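Local coordinates for cyclin-dependent kinase inhibitor 3 (PDB 1FPZ), which dephosphorylates phosphotyrosine and phosphoserine or phosphothreonine in proteins, including CDK2 at its activating threonine in a cyclin-dependent manner, and may thereby help regulate the cell cycle, at residues T161-P164 / E165-I168; R58-Q61 / K62-E66; T113-I116 / A117-C120. The protein carries 1 engineered substitution. One frame throughout, in Å; residues are numbered along the deposited sequence.

Contact 1 of 3, residues T161-P164 / E165-I168; sequences TISP and EQAI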
# COMPACT_ATOMS: atom_id res chain seq x y z
N THR A 161 17.27 4.61 -11.77
CA THR A 161 17.32 4.21 -13.17
C THR A 161 15.97 3.83 -13.77
O THR A 161 15.78 3.89 -14.98
CB THR A 161 18.29 3.02 -13.34
OG1 THR A 161 17.66 1.82 -12.89
CG2 THR A 161 19.55 3.23 -12.51
N ILE A 162 15.03 3.42 -12.92
CA ILE A 162 13.72 3.01 -13.40
C ILE A 162 12.84 4.21 -13.74
O ILE A 162 12.82 5.21 -13.01
CB ILE A 162 13.00 2.12 -12.35
CG1 ILE A 162 11.78 1.46 -12.98
CG2 ILE A 162 12.58 2.95 -11.15
CD1 ILE A 162 11.14 0.41 -12.09
N SER A 163 12.12 4.10 -14.84
CA SER A 163 11.24 5.16 -15.31
C SER A 163 9.86 5.05 -14.68
O SER A 163 9.45 3.98 -14.23
CB SER A 163 11.08 5.07 -16.83
OG SER A 163 10.40 3.87 -17.17
N PRO A 164 9.11 6.16 -14.67
CA PRO A 164 7.77 6.15 -14.09
C PRO A 164 6.96 5.13 -14.87
O PRO A 164 6.17 4.37 -14.32
CB PRO A 164 7.28 7.58 -14.33
CG PRO A 164 8.57 8.39 -14.38
CD PRO A 164 9.44 7.49 -15.21
N GLU A 165 7.17 5.13 -16.18
CA GLU A 165 6.46 4.22 -17.05
C GLU A 165 6.79 2.78 -16.71
O GLU A 165 5.92 1.91 -16.74
CB GLU A 165 6.79 4.52 -18.50
CG GLU A 165 6.25 5.88 -18.93
CD GLU A 165 4.74 5.97 -18.78
OE1 GLU A 165 4.21 7.09 -18.91
OE2 GLU A 165 4.08 4.94 -18.55
N GLN A 166 8.05 2.52 -16.37
CA GLN A 166 8.47 1.16 -16.00
C GLN A 166 7.89 0.72 -14.66
O GLN A 166 7.48 -0.43 -14.49
CB GLN A 166 9.99 1.07 -15.96
CG GLN A 166 10.64 0.94 -17.32
CD GLN A 166 12.06 0.48 -17.24
OE1 GLN A 166 12.91 1.16 -16.67
NE2 GLN A 166 12.34 -0.69 -17.81
N ALA A 167 7.86 1.64 -13.69
CA ALA A 167 7.34 1.31 -12.37
C ALA A 167 5.87 1.04 -12.47
O ALA A 167 5.33 0.20 -11.76
CB ALA A 167 7.60 2.45 -11.41
N ILE A 168 5.22 1.76 -13.36
CA ILE A 168 3.81 1.58 -13.56
C ILE A 168 3.61 0.20 -14.19
O ILE A 168 2.74 -0.55 -13.76
CB ILE A 168 3.28 2.75 -14.44
CG1 ILE A 168 3.55 4.07 -13.69
CG2 ILE A 168 1.79 2.59 -14.71
CD1 ILE A 168 3.47 5.30 -14.54
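Ser163 meets Gln166 where the chain enters helix 164-175. The serine OG of Ser163 accepts from the backbone N of Gln166 at 2.8 Å with an N-H...O angle of 144°, a bent but definite N-cap bond. The hydroxyl is placed for it by a chi1 of 66°, which tucks OG between the serine's own N and carbonyl carbon and turns it over the first turn. The serine carbonyl continues the job one residue on: Ser163 O receives Ala167 N at 2.9 Å, almost in line with the C=O.

Beside this polar pair runs a contact of aliphatic carbons. Ile162 has CG1 trans to its backbone N (chi1 -168°), and its extended arm passes obliquely across the Gln166 side chain, Ile162 CG1 lying 3.5 Å from Gln166 CB. Ile162 CD1, at the tip, lies 4.1 Å from Ala167 CB. Pairing Ile162, just before the cap, with Ala167, four residues after the cap, is a hydrophobic staple.

Further out, Leu156 of helix 146-158 packs on both Ile162 and Ala167, and Arg193 NH2 hydrogen-bonds to Ile162 O in the loop before the helix. Pro164, in the first helical turn, needs no partner for an N-H because it has none. The chemistry thus implies a helix start whose Gln166 N-H is satisfied by the serine hydroxyl, while the neighbouring isoleucine fastens the incoming chain to the helix's buried face.

Contact 2 of 3, residues R58-Q61 / K62-E66; sequences RNVQ and KDTEE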
# COMPACT_ATOMS: atom_id res chain seq x y z
N ARG A 58 -16.98 -9.70 4.84
CA ARG A 58 -15.77 -10.29 5.40
C ARG A 58 -15.81 -10.22 6.92
O ARG A 58 -16.51 -9.40 7.50
CB ARG A 58 -14.53 -9.55 4.90
CG ARG A 58 -13.76 -10.24 3.80
CD ARG A 58 -12.96 -11.42 4.33
NE ARG A 58 -11.81 -11.70 3.47
CZ ARG A 58 -11.90 -12.02 2.18
NH1 ARG A 58 -13.09 -12.13 1.60
NH2 ARG A 58 -10.80 -12.19 1.45
N ASN A 59 -15.01 -11.07 7.56
CA ASN A 59 -14.91 -11.14 9.01
C ASN A 59 -13.60 -10.45 9.41
O ASN A 59 -12.54 -11.06 9.32
CB ASN A 59 -14.89 -12.61 9.43
CG ASN A 59 -14.74 -12.79 10.91
OD1 ASN A 59 -14.37 -13.86 11.37
ND2 ASN A 59 -15.04 -11.74 11.66
N VAL A 60 -13.68 -9.21 9.87
CA VAL A 60 -12.48 -8.46 10.22
C VAL A 60 -11.53 -9.11 11.23
O VAL A 60 -10.32 -8.92 11.16
CB VAL A 60 -12.85 -7.06 10.70
CG1 VAL A 60 -11.66 -6.14 10.62
CG2 VAL A 60 -13.98 -6.53 9.85
N GLN A 61 -12.07 -9.89 12.15
CA GLN A 61 -11.23 -10.55 13.14
C GLN A 61 -10.51 -11.76 12.56
O GLN A 61 -9.33 -11.98 12.85
CB GLN A 61 -12.07 -11.03 14.32
CG GLN A 61 -13.07 -10.03 14.80
CD GLN A 61 -14.02 -10.66 15.75
OE1 GLN A 61 -14.72 -11.63 15.41
NE2 GLN A 61 -14.06 -10.14 16.97
N LYS A 62 -11.21 -12.56 11.77
CA LYS A 62 -10.59 -13.73 11.16
C LYS A 62 -9.47 -13.30 10.21
O LYS A 62 -8.39 -13.88 10.22
CB LYS A 62 -11.59 -14.55 10.37
CG LYS A 62 -10.93 -15.75 9.68
CD LYS A 62 -11.68 -16.18 8.43
CE LYS A 62 -10.86 -17.20 7.66
NZ LYS A 62 -11.25 -17.25 6.23
N ASP A 63 -9.76 -12.29 9.39
CA ASP A 63 -8.78 -11.76 8.42
C ASP A 63 -7.53 -11.32 9.12
O ASP A 63 -6.42 -11.66 8.70
CB ASP A 63 -9.35 -10.56 7.67
CG ASP A 63 -10.51 -10.92 6.81
OD1 ASP A 63 -11.38 -11.69 7.27
OD2 ASP A 63 -10.57 -10.43 5.66
N THR A 64 -7.71 -10.53 10.17
CA THR A 64 -6.61 -10.02 10.98
C THR A 64 -5.76 -11.21 11.45
O THR A 64 -4.55 -11.24 11.23
CB THR A 64 -7.17 -9.23 12.21
OG1 THR A 64 -7.77 -8.00 11.77
CG2 THR A 64 -6.06 -8.93 13.22
N GLU A 65 -6.40 -12.18 12.11
CA GLU A 65 -5.73 -13.38 12.62
C GLU A 65 -5.00 -14.12 11.50
O GLU A 65 -3.89 -14.62 11.69
CB GLU A 65 -6.77 -14.30 13.25
CG GLU A 65 -6.18 -15.42 14.06
CD GLU A 65 -5.66 -14.93 15.39
OE1 GLU A 65 -4.65 -14.21 15.41
OE2 GLU A 65 -6.28 -15.27 16.42
N GLU A 66 -5.63 -14.21 10.34
CA GLU A 66 -5.03 -14.87 9.18
C GLU A 66 -3.71 -14.19 8.81
O GLU A 66 -2.69 -14.85 8.60
CB GLU A 66 -5.99 -14.80 8.00
CG GLU A 66 -5.31 -14.95 6.66
CD GLU A 66 -5.24 -16.38 6.17
OE1 GLU A 66 -4.83 -17.27 6.95
OE2 GLU A 66 -5.58 -16.61 5.00
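Arg58, just before the N-cap, and Asp63, in helix 60-70, form a salt bridge over the helix start, with Arg58 NE 2.8 Å from Asp63 OD2. Its hydrogen bond is weak, bent to 120° at the hydrogen, and the guanidinium and carboxylate planes are 48° apart, so the charge attraction probably counts for more than direction. The carboxylate comes to the edge of the guanidinium, and the bend in the arginine chain at chi2 (-74°) helps carry NE to it. Gly50 N also donates to Asp63 OD2, giving this oxygen of the buried Asp63 a second partner.

The inner side of the turn is close-knit. Val60 O takes two donors from one residue: Thr64 OG1 at 2.8 Å, approaching nearly in line with the carbonyl, and Thr64 N at 3.2 Å, standing above the carbonyl plane. The Thr64 hydroxyl is therefore folded back on its own helix. Asp63 N reaches Asn59 O at 3.0 Å and starts the helical bonding.

The outer side is exposed and has no hydrogen bond between side chains. There the side chains of Asn59, the N-cap residue, and Lys62 cross at about a right angle; Asn59 OD1 comes close to Lys62 CB, while the lysine chain runs on, extended, away from the turn.

In the fold, the turn follows strand 56-57 directly, and Arg58 is backbone-bonded to Cys51. Val60 and Thr64 face helix 92-98, packing on Leu95, and Ile27 of the N-terminal segment touches Arg58 and Asp63.

Contact 3 of 3, residues T113-I116 / A117-C120; sequences TPDI and ASCC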
# COMPACT_ATOMS: atom_id res chain seq x y z
N THR A 113 -3.99 11.46 -4.25
CA THR A 113 -2.58 11.21 -4.05
C THR A 113 -2.10 11.84 -2.74
O THR A 113 -2.74 12.75 -2.21
CB THR A 113 -1.78 11.78 -5.22
OG1 THR A 113 -1.97 13.20 -5.27
CG2 THR A 113 -2.27 11.18 -6.53
N PRO A 114 -0.96 11.37 -2.20
CA PRO A 114 -0.45 11.93 -0.95
C PRO A 114 0.39 13.15 -1.23
O PRO A 114 1.07 13.22 -2.24
CB PRO A 114 0.41 10.80 -0.41
CG PRO A 114 1.07 10.32 -1.67
CD PRO A 114 -0.10 10.26 -2.66
N ASP A 115 0.36 14.12 -0.32
CA ASP A 115 1.20 15.30 -0.51
C ASP A 115 2.62 14.77 -0.40
O ASP A 115 2.83 13.66 0.09
CB ASP A 115 0.93 16.34 0.58
CG ASP A 115 1.23 15.81 1.96
OD1 ASP A 115 2.42 15.64 2.29
OD2 ASP A 115 0.26 15.57 2.70
N ILE A 116 3.57 15.56 -0.87
CA ILE A 116 4.97 15.15 -0.85
C ILE A 116 5.56 14.87 0.51
O ILE A 116 6.41 14.00 0.66
CB ILE A 116 5.84 16.19 -1.57
CG1 ILE A 116 5.33 17.61 -1.27
CG2 ILE A 116 5.84 15.90 -3.08
CD1 ILE A 116 6.09 18.69 -2.00
N ALA A 117 5.12 15.62 1.51
CA ALA A 117 5.63 15.42 2.86
C ALA A 117 5.15 14.07 3.41
O ALA A 117 5.91 13.33 4.03
CB ALA A 117 5.17 16.56 3.76
N SER A 118 3.88 13.76 3.20
CA SER A 118 3.35 12.49 3.67
C SER A 118 3.92 11.34 2.84
O SER A 118 4.42 10.36 3.40
CB SER A 118 1.82 12.51 3.64
OG SER A 118 1.31 13.02 2.42
N CYS A 119 3.89 11.45 1.52
CA CYS A 119 4.44 10.38 0.70
C CYS A 119 5.90 10.13 1.04
O CYS A 119 6.39 9.00 0.94
CB CYS A 119 4.33 10.69 -0.79
SG CYS A 119 5.27 9.50 -1.80
N CYS A 120 6.60 11.18 1.45
CA CYS A 120 8.00 11.06 1.82
C CYS A 120 8.16 10.23 3.09
O CYS A 120 9.04 9.38 3.18
CB CYS A 120 8.60 12.45 2.01
SG CYS A 120 10.39 12.47 1.94
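Asp115 O receives two groups from the first turn of helix 116-131. Cys119 N donates to Asp115 O at 2.8 Å along an almost straight path (173° at the hydrogen), and Ser118 OG donates to the same Asp115 O at 2.9 Å, although the serine hydroxyl is crowded by the aspartate in the model and its exact place is less certain. The aspartate side chain works on the same turn: Asp115 OD1 accepts from Ser118 N at 2.5 Å, on the syn side of the carboxylate but 33° out of its plane. That distance is short, so its exact value deserves caution. With chi1 at 60°, the Asp115 carboxylate is folded between its own N and carbonyl carbon, which brings OD1 over the start of the helix. The negative group would be expected to interact well with the helix dipole.

Pro114 supplies the apolar counterpart. Its CB points toward the helix, and Pro114 CG lies against Cys119 CB at 3.4 Å, tighter than usual for two carbons. Tyr188 of helix 183-189 touches the side chains of Pro114, Ile116 and Cys119.

Proline before the cap, aspartate at the cap and cysteine four residues after the cap give an Asp N-cap with a hydrophobic staple. It lies at the end of the loop that follows strand 102-105, a loop that in protein tyrosine phosphatases generally carries the general acid, close to the catalytic pocket.

How the contacts relate
All three contacts are N-terminal helix starts, met along the chain in the order 2, 3, 1, and none touches another. Contact 2 stands apart, on the opposite side of the chain's centre from both others: its centre is 35 Å from that of contact 1 and 29 Å from that of contact 3. Contacts 1 and 3 are nearer, 19 Å between centres and about 11 Å between nearest atoms, and share helices 146-158 and 183-189 as packing partners. Only contact 3 approaches the active site: Pro114 lies about 10 Å, side chain to side chain, from Ser140, the engineered replacement of the predicted phosphocysteine nucleophile.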